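Local coordinates for protein uncharacterized CBS domain-containing proteins (Corynebacterium glutamicum, PDB 2P3H) that is of unknown function, this fragment being the CorC_HlyC (transporter-associated) domain of a putative membrane hemolysin that may bind flavin adenine dinucleotide, at residues D12-D17 and E26-Y31; L44-A49 and R90-K95; T84-E89 and K95-L100. All coordinates share one frame; numbering follows the deposited sequence.

Contact 1. Residues D12-D17 and E26-Y31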
ATOM      1  N   ASP A  12      12.083  -2.392   4.505  1.00 32.11           N
ATOM      2  CA  ASP A  12      10.840  -1.609   4.533  1.00 33.23           C
ATOM      3  C   ASP A  12      10.537  -0.981   3.170  1.00 31.88           C
ATOM      4  O   ASP A  12       9.834   0.024   3.092  1.00 31.95           O
ATOM      5  CB  ASP A  12      10.893  -0.512   5.625  1.00 33.88           C
ATOM      6  CG  ASP A  12      10.899  -1.078   7.031  1.00 39.55           C
ATOM      7  OD1 ASP A  12      10.337  -2.172   7.250  1.00 41.22           O
ATOM      8  OD2 ASP A  12      11.482  -0.413   7.915  1.00 45.51           O
ATOM      9  N   LYS A  13      11.057  -1.578   2.091  1.00 30.42           N
ATOM     10  CA  LYS A  13      10.689  -1.146   0.734  1.00 30.43           C
ATOM     11  C   LYS A  13      10.488  -2.353  -0.180  1.00 29.47           C
ATOM     12  O   LYS A  13      11.194  -3.362  -0.042  1.00 28.95           O
ATOM     13  CB  LYS A  13      11.749  -0.215   0.127  1.00 30.82           C
ATOM     14  CG  LYS A  13      11.849   1.161   0.823  1.00 33.12           C
ATOM     15  CD  LYS A  13      12.821   2.072   0.059  1.00 32.97           C
ATOM     16  CE  LYS A  13      13.082   3.353   0.825  1.00 38.19           C
ATOM     17  NZ  LYS A  13      14.036   4.235   0.037  1.00 40.12           N
ATOM     18  N   TRP A  14       9.514  -2.245  -1.090  1.00 29.77           N
ATOM     19  CA  TRP A  14       9.124  -3.347  -1.974  1.00 30.09           C
ATOM     20  C   TRP A  14       8.794  -2.822  -3.370  1.00 30.23           C
ATOM     21  O   TRP A  14       8.374  -1.672  -3.553  1.00 29.77           O
ATOM     22  CB  TRP A  14       7.875  -4.089  -1.438  1.00 29.97           C
ATOM     23  CG  TRP A  14       8.035  -4.616  -0.048  1.00 29.29           C
ATOM     24  CD1 TRP A  14       8.383  -5.898   0.326  1.00 29.07           C
ATOM     25  CD2 TRP A  14       7.841  -3.875   1.166  1.00 30.25           C
ATOM     26  NE1 TRP A  14       8.431  -5.967   1.711  1.00 29.76           N
ATOM     27  CE2 TRP A  14       8.092  -4.740   2.233  1.00 30.76           C
ATOM     28  CE3 TRP A  14       7.479  -2.541   1.444  1.00 31.35           C
ATOM     29  CZ2 TRP A  14       8.003  -4.320   3.567  1.00 29.20           C
ATOM     30  CZ3 TRP A  14       7.379  -2.140   2.775  1.00 29.74           C
ATOM     31  CH2 TRP A  14       7.634  -3.029   3.810  1.00 29.81           C
ATOM     32  N   LEU A  15       9.012  -3.682  -4.359  1.00 30.14           N
ATOM     33  CA  LEU A  15       8.488  -3.488  -5.701  1.00 30.57           C
ATOM     34  C   LEU A  15       7.445  -4.571  -5.832  1.00 31.09           C
ATOM     35  O   LEU A  15       7.757  -5.751  -5.596  1.00 31.29           O
ATOM     36  CB  LEU A  15       9.605  -3.741  -6.746  1.00 30.25           C
ATOM     37  CG  LEU A  15       9.104  -3.651  -8.214  1.00 31.12           C
ATOM     38  CD1 LEU A  15       8.588  -2.264  -8.576  1.00 35.10           C
ATOM     39  CD2 LEU A  15      10.222  -4.097  -9.190  1.00 31.50           C
ATOM     40  N   ILE A  16       6.214  -4.203  -6.196  1.00 31.21           N
ATOM     41  CA  ILE A  16       5.148  -5.206  -6.318  1.00 31.23           C
ATOM     42  C   ILE A  16       4.352  -5.021  -7.599  1.00 31.91           C
ATOM     43  O   ILE A  16       4.336  -3.933  -8.186  1.00 31.78           O
ATOM     44  CB  ILE A  16       4.190  -5.231  -5.080  1.00 31.13           C
ATOM     45  CG1 ILE A  16       3.232  -4.026  -5.101  1.00 31.45           C
ATOM     46  CG2 ILE A  16       5.000  -5.247  -3.749  1.00 31.15           C
ATOM     47  CD1 ILE A  16       2.166  -4.058  -3.969  1.00 32.04           C
ATOM     48  N   ASP A  17       3.690  -6.090  -8.030  1.00 31.67           N
ATOM     49  CA  ASP A  17       2.771  -6.029  -9.167  1.00 31.84           C
ATOM     50  C   ASP A  17       1.489  -5.267  -8.847  1.00 32.41           C
ATOM     51  O   ASP A  17       1.043  -5.210  -7.696  1.00 32.66           O
ATOM     52  CB  ASP A  17       2.419  -7.440  -9.626  1.00 31.23           C
ATOM     53  CG  ASP A  17       3.596  -8.150 -10.244  1.00 34.87           C
ATOM     54  OD1 ASP A  17       4.614  -7.486 -10.521  1.00 37.23           O
ATOM     55  OD2 ASP A  17       3.506  -9.376 -10.455  1.00 34.51           O
ATOM     56  N   GLU A  26      -0.300  -6.987   2.917  1.00 32.07           N
ATOM     57  CA  GLU A  26      -0.331  -6.883   4.380  1.00 32.00           C
ATOM     58  C   GLU A  26       0.693  -7.799   5.067  1.00 32.72           C
ATOM     59  O   GLU A  26       1.383  -7.381   5.998  1.00 31.86           O
ATOM     60  CB  GLU A  26      -1.749  -7.149   4.900  1.00 32.99           C
ATOM     61  CG  GLU A  26      -2.756  -6.114   4.434  1.00 32.92           C
ATOM     62  CD  GLU A  26      -4.166  -6.450   4.879  1.00 35.29           C
ATOM     63  OE1 GLU A  26      -4.454  -7.641   5.157  1.00 37.29           O
ATOM     64  OE2 GLU A  26      -4.988  -5.517   4.965  1.00 35.53           O
ATOM     65  N   ARG A  27       0.802  -9.047   4.600  1.00 33.20           N
ATOM     66  CA  ARG A  27       1.769  -9.997   5.146  1.00 35.02           C
ATOM     67  C   ARG A  27       3.199  -9.459   4.957  1.00 34.28           C
ATOM     68  O   ARG A  27       4.044  -9.550   5.870  1.00 35.21           O
ATOM     69  CB  ARG A  27       1.592 -11.366   4.446  1.00 34.57           C
ATOM     70  CG  ARG A  27       1.855 -12.594   5.293  1.00 39.44           C
ATOM     71  CD  ARG A  27       0.910 -13.819   4.922  1.00 38.66           C
ATOM     72  NE  ARG A  27       0.660 -14.020   3.467  1.00 45.96           N
ATOM     73  CZ  ARG A  27      -0.541 -14.020   2.857  1.00 43.66           C
ATOM     74  NH1 ARG A  27      -1.669 -13.824   3.522  1.00 46.07           N
ATOM     75  NH2 ARG A  27      -0.619 -14.210   1.559  1.00 43.30           N
ATOM     76  N   ALA A  28       3.467  -8.879   3.788  1.00 33.02           N
ATOM     77  CA  ALA A  28       4.807  -8.365   3.459  1.00 32.78           C
ATOM     78  C   ALA A  28       5.197  -7.179   4.319  1.00 32.62           C
ATOM     79  O   ALA A  28       6.301  -7.128   4.854  1.00 33.20           O
ATOM     80  CB  ALA A  28       4.894  -7.974   1.972  1.00 32.97           C
ATOM     81  N   ILE A  29       4.283  -6.231   4.467  1.00 32.08           N
ATOM     82  CA  ILE A  29       4.626  -4.985   5.142  1.00 33.37           C
ATOM     83  C   ILE A  29       4.433  -5.064   6.664  1.00 33.82           C
ATOM     84  O   ILE A  29       4.933  -4.193   7.398  1.00 34.36           O
ATOM     85  CB  ILE A  29       3.866  -3.795   4.548  1.00 32.75           C
ATOM     86  CG1 ILE A  29       2.384  -3.831   4.938  1.00 33.56           C
ATOM     87  CG2 ILE A  29       4.023  -3.787   2.989  1.00 34.69           C
ATOM     88  CD1 ILE A  29       1.575  -2.693   4.309  1.00 33.48           C
ATOM     89  N   GLY A  30       3.723  -6.099   7.117  1.00 34.13           N
ATOM     90  CA  GLY A  30       3.512  -6.326   8.565  1.00 34.90           C
ATOM     91  C   GLY A  30       2.407  -5.493   9.212  1.00 35.23           C
ATOM     92  O   GLY A  30       2.336  -5.399  10.448  1.00 36.18           O
ATOM     93  N   TYR A  31       1.536  -4.908   8.396  1.00 34.60           N
ATOM     94  CA  TYR A  31       0.444  -4.029   8.840  0.50 34.38           C
ATOM     95  C   TYR A  31      -0.791  -4.318   7.989  1.00 34.13           C
ATOM     96  O   TYR A  31      -0.645  -4.599   6.810  1.00 34.62           O
ATOM     97  CB  TYR A  31       0.793  -2.564   8.566  0.50 34.58           C
ATOM     98  CG  TYR A  31       1.784  -1.891   9.488  0.50 35.16           C
ATOM     99  CD1 TYR A  31       3.148  -1.897   9.206  0.50 34.32           C
ATOM    100  CD2 TYR A  31       1.344  -1.182  10.606  0.50 35.37           C
ATOM    101  CE1 TYR A  31       4.064  -1.238  10.059  0.50 35.49           C
ATOM    102  CE2 TYR A  31       2.239  -0.523  11.452  0.50 36.34           C
ATOM    103  CZ  TYR A  31       3.590  -0.556  11.171  0.50 35.90           C
ATOM    104  OH  TYR A  31       4.450   0.092  12.017  0.50 36.83           O
TER
HETATM  105  O   HOH W   1       8.492  -8.294   3.683  1.00 37.35           O
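Trp-14 of strand 13-17 reaches across to the last turn of helix 22-29, where its indole meets Ala-28 and Ile-29. From CB the side chain leaves toward the helix. CG lies anti to the carbonyl carbon (chi1 -56°), and the turn of the ring at chi2 (-97°) brings its benzo half to Ile-29 and NE1 to the Ala-28 side. Along the pyrrole side CD1 passes the methyl of Ala-28 loosely, and Trp-14 NE1 is 4.1 Å from Ala-28 CB. The N-H of NE1 points outward in the ring plane to a water at 3.1 Å. That water donates in turn to Ala-28 O, 2.7 Å away. Further out, Trp-14 CZ2 comes within 3.5 Å of Ala-28 O, which approaches the ring obliquely. Trp-14 CH2 at the far rim meets Ile-29 CA at 3.8 Å. Trp-14 CZ3 then touches Ile-29 CG2 at 3.7 Å. This methyl sits over one face of the six-membered ring, 3.8 Å from its centroid and 12° off the normal, a CH-pi contact. Ile-29 CG2 is anti to the carbonyl carbon. Ile-29 also packs on Leu-63 and Leu-81. On the strand side Trp-14 also touches Ile-6, Glu-8 and Leu-98. After Ile-29 the helix stops at Gly-30, which has positive phi. The contact is therefore mainly apolar, with one water-mediated polar link. The water satisfies the indole N-H and takes up a carbonyl at the C-terminal end of the helix, so the two groups are joined through it, with no direct bond between them.

Contact 2. Residues L44-A49 and R90-K95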
ATOM      1  N   LEU A  44      -7.308  -0.747  -4.240  1.00 32.71           N
ATOM      2  CA  LEU A  44      -7.207   0.158  -3.077  0.50 32.66           C
ATOM      3  C   LEU A  44      -6.809   1.567  -3.530  1.00 33.11           C
ATOM      4  O   LEU A  44      -7.393   2.564  -3.103  1.00 33.75           O
ATOM      5  CB  LEU A  44      -6.184  -0.393  -2.073  0.50 31.83           C
ATOM      6  CG  LEU A  44      -5.713   0.519  -0.930  0.50 31.38           C
ATOM      7  CD1 LEU A  44      -6.872   0.883   0.018  0.50 30.44           C
ATOM      8  CD2 LEU A  44      -4.592  -0.155  -0.181  0.50 30.48           C
ATOM      9  N   LEU A  45      -5.785   1.636  -4.380  1.00 34.79           N
ATOM     10  CA  LEU A  45      -5.294   2.908  -4.920  1.00 34.59           C
ATOM     11  C   LEU A  45      -6.375   3.675  -5.673  1.00 35.35           C
ATOM     12  O   LEU A  45      -6.571   4.875  -5.420  1.00 34.12           O
ATOM     13  CB  LEU A  45      -4.087   2.676  -5.831  1.00 34.96           C
ATOM     14  CG  LEU A  45      -2.809   2.156  -5.193  1.00 36.41           C
ATOM     15  CD1 LEU A  45      -1.725   2.050  -6.258  1.00 37.71           C
ATOM     16  CD2 LEU A  45      -2.362   3.034  -4.014  1.00 37.22           C
ATOM     17  N   PHE A  46      -7.102   2.996  -6.566  1.00 34.09           N
ATOM     18  CA  PHE A  46      -8.208   3.654  -7.256  1.00 34.41           C
ATOM     19  C   PHE A  46      -9.267   4.147  -6.284  1.00 35.83           C
ATOM     20  O   PHE A  46      -9.792   5.257  -6.435  1.00 35.47           O
ATOM     21  CB  PHE A  46      -8.863   2.727  -8.292  1.00 34.29           C
ATOM     22  CG  PHE A  46      -8.108   2.624  -9.592  1.00 33.08           C
ATOM     23  CD1 PHE A  46      -7.964   3.733 -10.424  1.00 34.51           C
ATOM     24  CD2 PHE A  46      -7.583   1.397 -10.016  1.00 31.96           C
ATOM     25  CE1 PHE A  46      -7.281   3.628 -11.654  1.00 34.47           C
ATOM     26  CE2 PHE A  46      -6.890   1.282 -11.238  1.00 33.79           C
ATOM     27  CZ  PHE A  46      -6.752   2.409 -12.063  1.00 34.08           C
ATOM     28  N   ASP A  47      -9.594   3.318  -5.295  1.00 35.87           N
ATOM     29  CA  ASP A  47     -10.586   3.710  -4.303  1.00 37.60           C
ATOM     30  C   ASP A  47     -10.149   4.965  -3.514  1.00 38.46           C
ATOM     31  O   ASP A  47     -10.936   5.908  -3.363  1.00 38.78           O
ATOM     32  CB  ASP A  47     -10.877   2.530  -3.384  1.00 36.78           C
ATOM     33  CG  ASP A  47     -12.039   2.799  -2.450  1.00 38.97           C
ATOM     34  OD1 ASP A  47     -13.163   2.404  -2.772  1.00 37.56           O
ATOM     35  OD2 ASP A  47     -11.812   3.431  -1.411  1.00 38.72           O
ATOM     36  N   HIS A  48      -8.900   4.977  -3.041  1.00 39.94           N
ATOM     37  CA  HIS A  48      -8.313   6.092  -2.261  1.00 41.80           C
ATOM     38  C   HIS A  48      -8.186   7.396  -3.072  1.00 42.42           C
ATOM     39  O   HIS A  48      -8.585   8.475  -2.609  1.00 43.09           O
ATOM     40  CB  HIS A  48      -6.933   5.672  -1.719  1.00 42.35           C
ATOM     41  CG  HIS A  48      -6.326   6.649  -0.752  1.00 43.87           C
ATOM     42  ND1 HIS A  48      -6.460   6.519   0.618  1.00 46.54           N
ATOM     43  CD2 HIS A  48      -5.600   7.778  -0.953  1.00 43.75           C
ATOM     44  CE1 HIS A  48      -5.838   7.522   1.216  1.00 44.53           C
ATOM     45  NE2 HIS A  48      -5.311   8.301   0.286  1.00 45.29           N
ATOM     46  N   ALA A  49      -7.620   7.301  -4.276  1.00 42.36           N
ATOM     47  CA  ALA A  49      -7.428   8.478  -5.124  1.00 42.18           C
ATOM     48  C   ALA A  49      -8.719   8.964  -5.737  1.00 42.12           C
ATOM     49  O   ALA A  49      -8.830  10.148  -6.067  1.00 42.42           O
ATOM     50  CB  ALA A  49      -6.397   8.190  -6.214  1.00 42.34           C
ATOM     51  N   ARG A  90      -2.621  -0.024 -20.037  1.00 34.65           N
ATOM     52  CA  ARG A  90      -4.078  -0.105 -20.198  1.00 34.59           C
ATOM     53  C   ARG A  90      -4.784   0.581 -19.014  1.00 34.01           C
ATOM     54  O   ARG A  90      -5.797   0.097 -18.500  1.00 34.86           O
ATOM     55  CB  ARG A  90      -4.542  -1.564 -20.394  1.00 34.67           C
ATOM     56  CG  ARG A  90      -3.905  -2.271 -21.589  1.00 36.02           C
ATOM     57  CD  ARG A  90      -4.829  -3.312 -22.262  1.00 38.56           C
ATOM     58  NE  ARG A  90      -6.124  -2.719 -22.614  1.00 37.97           N
ATOM     59  CZ  ARG A  90      -7.288  -3.005 -22.026  1.00 37.04           C
ATOM     60  NH1 ARG A  90      -8.363  -2.361 -22.390  1.00 34.32           N
ATOM     61  NH2 ARG A  90      -7.388  -3.936 -21.077  1.00 38.37           N
ATOM     62  N   ASN A  91      -4.232   1.725 -18.604  1.00 33.66           N
ATOM     63  CA  ASN A  91      -4.837   2.614 -17.596  1.00 34.06           C
ATOM     64  C   ASN A  91      -4.879   2.058 -16.183  1.00 34.36           C
ATOM     65  O   ASN A  91      -5.571   2.604 -15.328  1.00 34.02           O
ATOM     66  CB  ASN A  91      -6.228   3.107 -18.015  1.00 34.67           C
ATOM     67  CG  ASN A  91      -6.160   4.149 -19.103  1.00 35.75           C
ATOM     68  OD1 ASN A  91      -5.956   5.336 -18.827  1.00 37.40           O
ATOM     69  ND2 ASN A  91      -6.296   3.707 -20.352  1.00 33.79           N
ATOM     70  N   VAL A  92      -4.124   0.990 -15.940  1.00 33.51           N
ATOM     71  CA  VAL A  92      -3.968   0.465 -14.574  1.00 33.75           C
ATOM     72  C   VAL A  92      -2.490   0.269 -14.240  1.00 33.22           C
ATOM     73  O   VAL A  92      -1.687  -0.068 -15.120  1.00 34.07           O
ATOM     74  CB  VAL A  92      -4.758  -0.852 -14.303  1.00 33.38           C
ATOM     75  CG1 VAL A  92      -6.254  -0.712 -14.668  1.00 32.40           C
ATOM     76  CG2 VAL A  92      -4.164  -2.013 -15.042  1.00 35.10           C
ATOM     77  N   PRO A  93      -2.111   0.513 -12.971  1.00 33.63           N
ATOM     78  CA  PRO A  93      -0.746   0.255 -12.517  1.00 33.46           C
ATOM     79  C   PRO A  93      -0.372  -1.220 -12.667  1.00 32.92           C
ATOM     80  O   PRO A  93      -1.157  -2.096 -12.321  1.00 32.83           O
ATOM     81  CB  PRO A  93      -0.797   0.603 -11.036  1.00 34.30           C
ATOM     82  CG  PRO A  93      -1.849   1.643 -10.941  1.00 33.83           C
ATOM     83  CD  PRO A  93      -2.926   1.121 -11.907  1.00 33.26           C
ATOM     84  N   VAL A  94       0.816  -1.473 -13.189  1.00 32.49           N
ATOM     85  CA  VAL A  94       1.341  -2.833 -13.276  1.00 32.93           C
ATOM     86  C   VAL A  94       2.591  -3.014 -12.406  1.00 33.45           C
ATOM     87  O   VAL A  94       2.946  -4.153 -12.089  1.00 32.79           O
ATOM     88  CB  VAL A  94       1.583  -3.297 -14.726  1.00 33.93           C
ATOM     89  CG1 VAL A  94       0.256  -3.343 -15.484  1.00 33.40           C
ATOM     90  CG2 VAL A  94       2.617  -2.413 -15.430  1.00 34.53           C
ATOM     91  N   LYS A  95       3.231  -1.905 -12.016  1.00 32.81           N
ATOM     92  CA  LYS A  95       4.337  -1.948 -11.043  1.00 32.85           C
ATOM     93  C   LYS A  95       4.252  -0.815 -10.061  1.00 33.15           C
ATOM     94  O   LYS A  95       4.052   0.328 -10.457  1.00 32.58           O
ATOM     95  CB  LYS A  95       5.695  -1.914 -11.742  1.00 32.84           C
ATOM     96  CG  LYS A  95       5.947  -3.078 -12.684  1.00 33.95           C
ATOM     97  CD  LYS A  95       6.283  -4.368 -11.944  1.00 34.63           C
ATOM     98  CE  LYS A  95       6.119  -5.550 -12.887  1.00 40.53           C
ATOM     99  NZ  LYS A  95       6.692  -6.764 -12.261  1.00 42.80           N
TER
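Phe-46 of helix 41-49 lays the outer end of its ring against Asn-91, Val-92 and Pro-93. With CG anti to the carbonyl carbon (chi1 -80°), the ring is carried out from the helix to the start of strand 92-100. Phe-46 CE2 meets Val-92 CG1 and Pro-93 CD, each at 4.0 Å. Both carbons come in obliquely, and the valine side chain crosses the phenylalanine at about a right angle. CZ has a different neighbour: Asn-91 O lies at the ring edge, in its plane, 3.5 Å from Phe-46 CZ. The carbonyl thus faces the weakly positive C-H rim and not the pi cloud. Leu-45, on the same turn of the helix, also points this way but stays farther off. It packs on Ile-59, Ile-61 and Ile-83 of the sheet, while Phe-46 also rests on Leu-53. The contact is only partly buried, since Asn-91 and Val-92 are exposed. Arg-90 and Asn-91 both have positive phi, close to a type I' turn. The arrangement is that of a beta hairpin with a two-residue loop (Arg-90, Asn-91), its end packed against helix 41-49, with a classic beta bulge following where Val-94 and Lys-95 both face Glu-87.

Contact 3. Residues T84-E89 and K95-L100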
ATOM      1  N   THR A  84       4.225   4.521  -4.917  1.00 35.03           N
ATOM      2  CA  THR A  84       4.534   5.292  -6.121  1.00 34.26           C
ATOM      3  C   THR A  84       4.251   4.413  -7.325  1.00 34.45           C
ATOM      4  O   THR A  84       4.730   3.270  -7.405  1.00 33.40           O
ATOM      5  CB  THR A  84       6.021   5.724  -6.148  1.00 34.88           C
ATOM      6  OG1 THR A  84       6.363   6.390  -4.934  1.00 35.29           O
ATOM      7  CG2 THR A  84       6.286   6.640  -7.356  1.00 33.84           C
ATOM      8  N   VAL A  85       3.458   4.942  -8.265  1.00 34.39           N
ATOM      9  CA  VAL A  85       3.089   4.206  -9.462  1.00 34.05           C
ATOM     10  C   VAL A  85       4.285   4.276 -10.407  1.00 34.98           C
ATOM     11  O   VAL A  85       4.661   5.375 -10.840  1.00 35.31           O
ATOM     12  CB  VAL A  85       1.857   4.827 -10.130  1.00 34.82           C
ATOM     13  CG1 VAL A  85       1.548   4.065 -11.411  1.00 33.93           C
ATOM     14  CG2 VAL A  85       0.652   4.847  -9.143  1.00 34.69           C
ATOM     15  N   LEU A  86       4.892   3.128 -10.705  1.00 34.49           N
ATOM     16  CA  LEU A  86       6.111   3.079 -11.539  1.00 35.13           C
ATOM     17  C   LEU A  86       5.863   2.732 -13.008  1.00 35.33           C
ATOM     18  O   LEU A  86       6.634   3.131 -13.877  1.00 35.81           O
ATOM     19  CB  LEU A  86       7.145   2.078 -10.971  1.00 35.30           C
ATOM     20  CG  LEU A  86       7.728   2.402  -9.593  1.00 34.91           C
ATOM     21  CD1 LEU A  86       8.772   1.324  -9.244  1.00 34.98           C
ATOM     22  CD2 LEU A  86       8.353   3.808  -9.583  1.00 36.92           C
ATOM     23  N   GLU A  87       4.811   1.967 -13.276  1.00 35.29           N
ATOM     24  CA  GLU A  87       4.474   1.579 -14.640  1.00 36.00           C
ATOM     25  C   GLU A  87       2.968   1.458 -14.730  1.00 35.39           C
ATOM     26  O   GLU A  87       2.347   0.898 -13.830  1.00 34.35           O
ATOM     27  CB  GLU A  87       5.115   0.236 -14.924  1.00 36.50           C
ATOM     28  CG  GLU A  87       5.388  -0.126 -16.367  1.00 41.90           C
ATOM     29  CD  GLU A  87       6.338  -1.313 -16.417  1.00 47.48           C
ATOM     30  OE1 GLU A  87       5.868  -2.464 -16.286  1.00 50.31           O
ATOM     31  OE2 GLU A  87       7.566  -1.093 -16.544  1.00 53.82           O
ATOM     32  N   VAL A  88       2.381   1.964 -15.822  1.00 35.08           N
ATOM     33  CA  VAL A  88       0.941   1.831 -16.083  1.00 34.94           C
ATOM     34  C   VAL A  88       0.771   1.155 -17.447  1.00 34.96           C
ATOM     35  O   VAL A  88       1.523   1.420 -18.393  1.00 34.34           O
ATOM     36  CB  VAL A  88       0.190   3.214 -16.037  1.00 34.88           C
ATOM     37  CG1 VAL A  88      -1.283   3.089 -16.476  1.00 35.35           C
ATOM     38  CG2 VAL A  88       0.265   3.816 -14.659  1.00 34.62           C
ATOM     39  N   GLU A  89      -0.191   0.254 -17.555  1.00 35.47           N
ATOM     40  CA  GLU A  89      -0.530  -0.324 -18.864  1.00 36.55           C
ATOM     41  C   GLU A  89      -2.030  -0.427 -18.917  1.00 35.20           C
ATOM     42  O   GLU A  89      -2.640  -0.825 -17.938  1.00 35.01           O
ATOM     43  CB  GLU A  89       0.077  -1.714 -19.049  1.00 36.14           C
ATOM     44  CG  GLU A  89       1.601  -1.752 -19.098  1.00 40.14           C
ATOM     45  CD  GLU A  89       2.137  -3.136 -19.446  1.00 39.96           C
ATOM     46  OE1 GLU A  89       1.323  -4.054 -19.737  1.00 45.22           O
ATOM     47  OE2 GLU A  89       3.382  -3.294 -19.437  1.00 45.27           O
ATOM     48  N   LYS A  95       3.231  -1.905 -12.016  1.00 32.81           N
ATOM     49  CA  LYS A  95       4.337  -1.948 -11.043  1.00 32.85           C
ATOM     50  C   LYS A  95       4.252  -0.815 -10.061  1.00 33.15           C
ATOM     51  O   LYS A  95       4.052   0.328 -10.457  1.00 32.58           O
ATOM     52  CB  LYS A  95       5.695  -1.914 -11.742  1.00 32.84           C
ATOM     53  CG  LYS A  95       5.947  -3.078 -12.684  1.00 33.95           C
ATOM     54  CD  LYS A  95       6.283  -4.368 -11.944  1.00 34.63           C
ATOM     55  CE  LYS A  95       6.119  -5.550 -12.887  1.00 40.53           C
ATOM     56  NZ  LYS A  95       6.692  -6.764 -12.261  1.00 42.80           N
ATOM     57  N   LEU A  96       4.444  -1.125  -8.778  1.00 32.92           N
ATOM     58  CA  LEU A  96       4.305  -0.112  -7.714  1.00 32.89           C
ATOM     59  C   LEU A  96       5.505  -0.197  -6.792  1.00 32.25           C
ATOM     60  O   LEU A  96       5.962  -1.289  -6.465  1.00 32.07           O
ATOM     61  CB  LEU A  96       3.050  -0.392  -6.906  1.00 33.44           C
ATOM     62  CG  LEU A  96       1.748  -0.302  -7.700  1.00 35.34           C
ATOM     63  CD1 LEU A  96       0.630  -0.826  -6.862  1.00 37.09           C
ATOM     64  CD2 LEU A  96       1.510   1.152  -8.104  1.00 33.08           C
ATOM     65  N   ALA A  97       6.000   0.963  -6.372  1.00 31.64           N
ATOM     66  CA  ALA A  97       7.031   1.007  -5.323  1.00 33.08           C
ATOM     67  C   ALA A  97       6.339   1.269  -4.003  1.00 33.31           C
ATOM     68  O   ALA A  97       5.519   2.167  -3.911  1.00 34.72           O
ATOM     69  CB  ALA A  97       8.009   2.101  -5.616  1.00 31.95           C
ATOM     70  N   LEU A  98       6.660   0.469  -2.992  1.00 33.87           N
ATOM     71  CA  LEU A  98       6.046   0.641  -1.653  1.00 33.54           C
ATOM     72  C   LEU A  98       7.137   0.992  -0.678  1.00 33.23           C
ATOM     73  O   LEU A  98       8.205   0.380  -0.683  1.00 32.98           O
ATOM     74  CB  LEU A  98       5.406  -0.676  -1.199  1.00 33.74           C
ATOM     75  CG  LEU A  98       3.924  -0.853  -1.548  1.00 33.79           C
ATOM     76  CD1 LEU A  98       3.624  -0.751  -3.064  1.00 33.16           C
ATOM     77  CD2 LEU A  98       3.432  -2.170  -0.969  1.00 33.21           C
ATOM     78  N   ALA A  99       6.880   1.989   0.175  1.00 33.20           N
ATOM     79  CA  ALA A  99       7.832   2.266   1.258  1.00 33.48           C
ATOM     80  C   ALA A  99       7.069   2.473   2.543  1.00 34.73           C
ATOM     81  O   ALA A  99       6.129   3.280   2.582  1.00 34.23           O
ATOM     82  CB  ALA A  99       8.680   3.500   0.930  1.00 33.73           C
ATOM     83  N   LEU A 100       7.465   1.755   3.584  1.00 35.84           N
ATOM     84  CA  LEU A 100       6.930   2.011   4.922  1.00 38.86           C
ATOM     85  C   LEU A 100       7.675   3.213   5.487  1.00 40.08           C
ATOM     86  O   LEU A 100       8.918   3.217   5.564  1.00 40.84           O
ATOM     87  CB  LEU A 100       7.055   0.737   5.766  1.00 39.62           C
ATOM     88  CG  LEU A 100       6.481   0.599   7.163  1.00 41.27           C
ATOM     89  CD1 LEU A 100       4.972   0.742   7.041  1.00 41.19           C
ATOM     90  CD2 LEU A 100       6.859  -0.780   7.700  1.00 39.61           C
TER
HETATM   91  O   HOH W   2       6.990   4.725  -2.808  1.00 24.35           O
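The flat groups are peptides, and those of Thr-84 and Ala-97 meet within the carbonyl planes. Thr-84 N donates to Ala-97 O at 2.9 Å, and Ala-97 N returns a bond to Thr-84 O at 2.8 Å. Both are nearly straight, 165° and 169° at the hydrogen. A water links Thr-84 OG1 to Ala-97 O. Two residues back, Lys-95 O takes Leu-86 N at 2.9 Å, tilted 25° from its plane, and a weak bond from Glu-87 N. This doubled grip marks a beta bulge, where the register slips by one residue. One face of the sheet carries Thr-84 with Ala-97 and Glu-87 with Lys-95. Glu-87 and Lys-95 run side by side, and Glu-87 OE1 touches Lys-95 CG at 3.7 Å. The lysine chain bends at chi2, and NZ is paired with Asp-17. Leu-86 CD1 covers Ala-97 CB at 3.8 Å. On the other, buried face Val-85 CG2 lies 3.9 Å from Leu-96 CD2. The two strands form the antiparallel hairpin 80-89/92-100. Strand 92-100 pairs on its far side with strand 13-17, and strand 80-89 borders strand 58-62. On the buried face Leu-96 packs on Leu-45 of helix 41-49.

In the fold
All three contacts build on one antiparallel sheet. Contact 3 is its central hairpin. Contacts 1 and 2 set successive helices, 22-29 and 41-49, against it, with centres about 16 Å apart on opposite sides of the chain's centre. The centre of contact 3 is about 12 Å from that of contact 1 and 9 Å from that of contact 2. Trp-14 O takes a probable hydrogen bond from Leu-98 N, and Asp-17 OD1 forms a salt bridge with Lys-95 NZ at 2.8 Å. Lys-95 belongs to contacts 2 and 3. The side chains of Trp-14 and Phe-46 each lie about 4 Å from bound 1,2-ethanediol, probably from the crystallisation liquor, though such molecules can mark pockets.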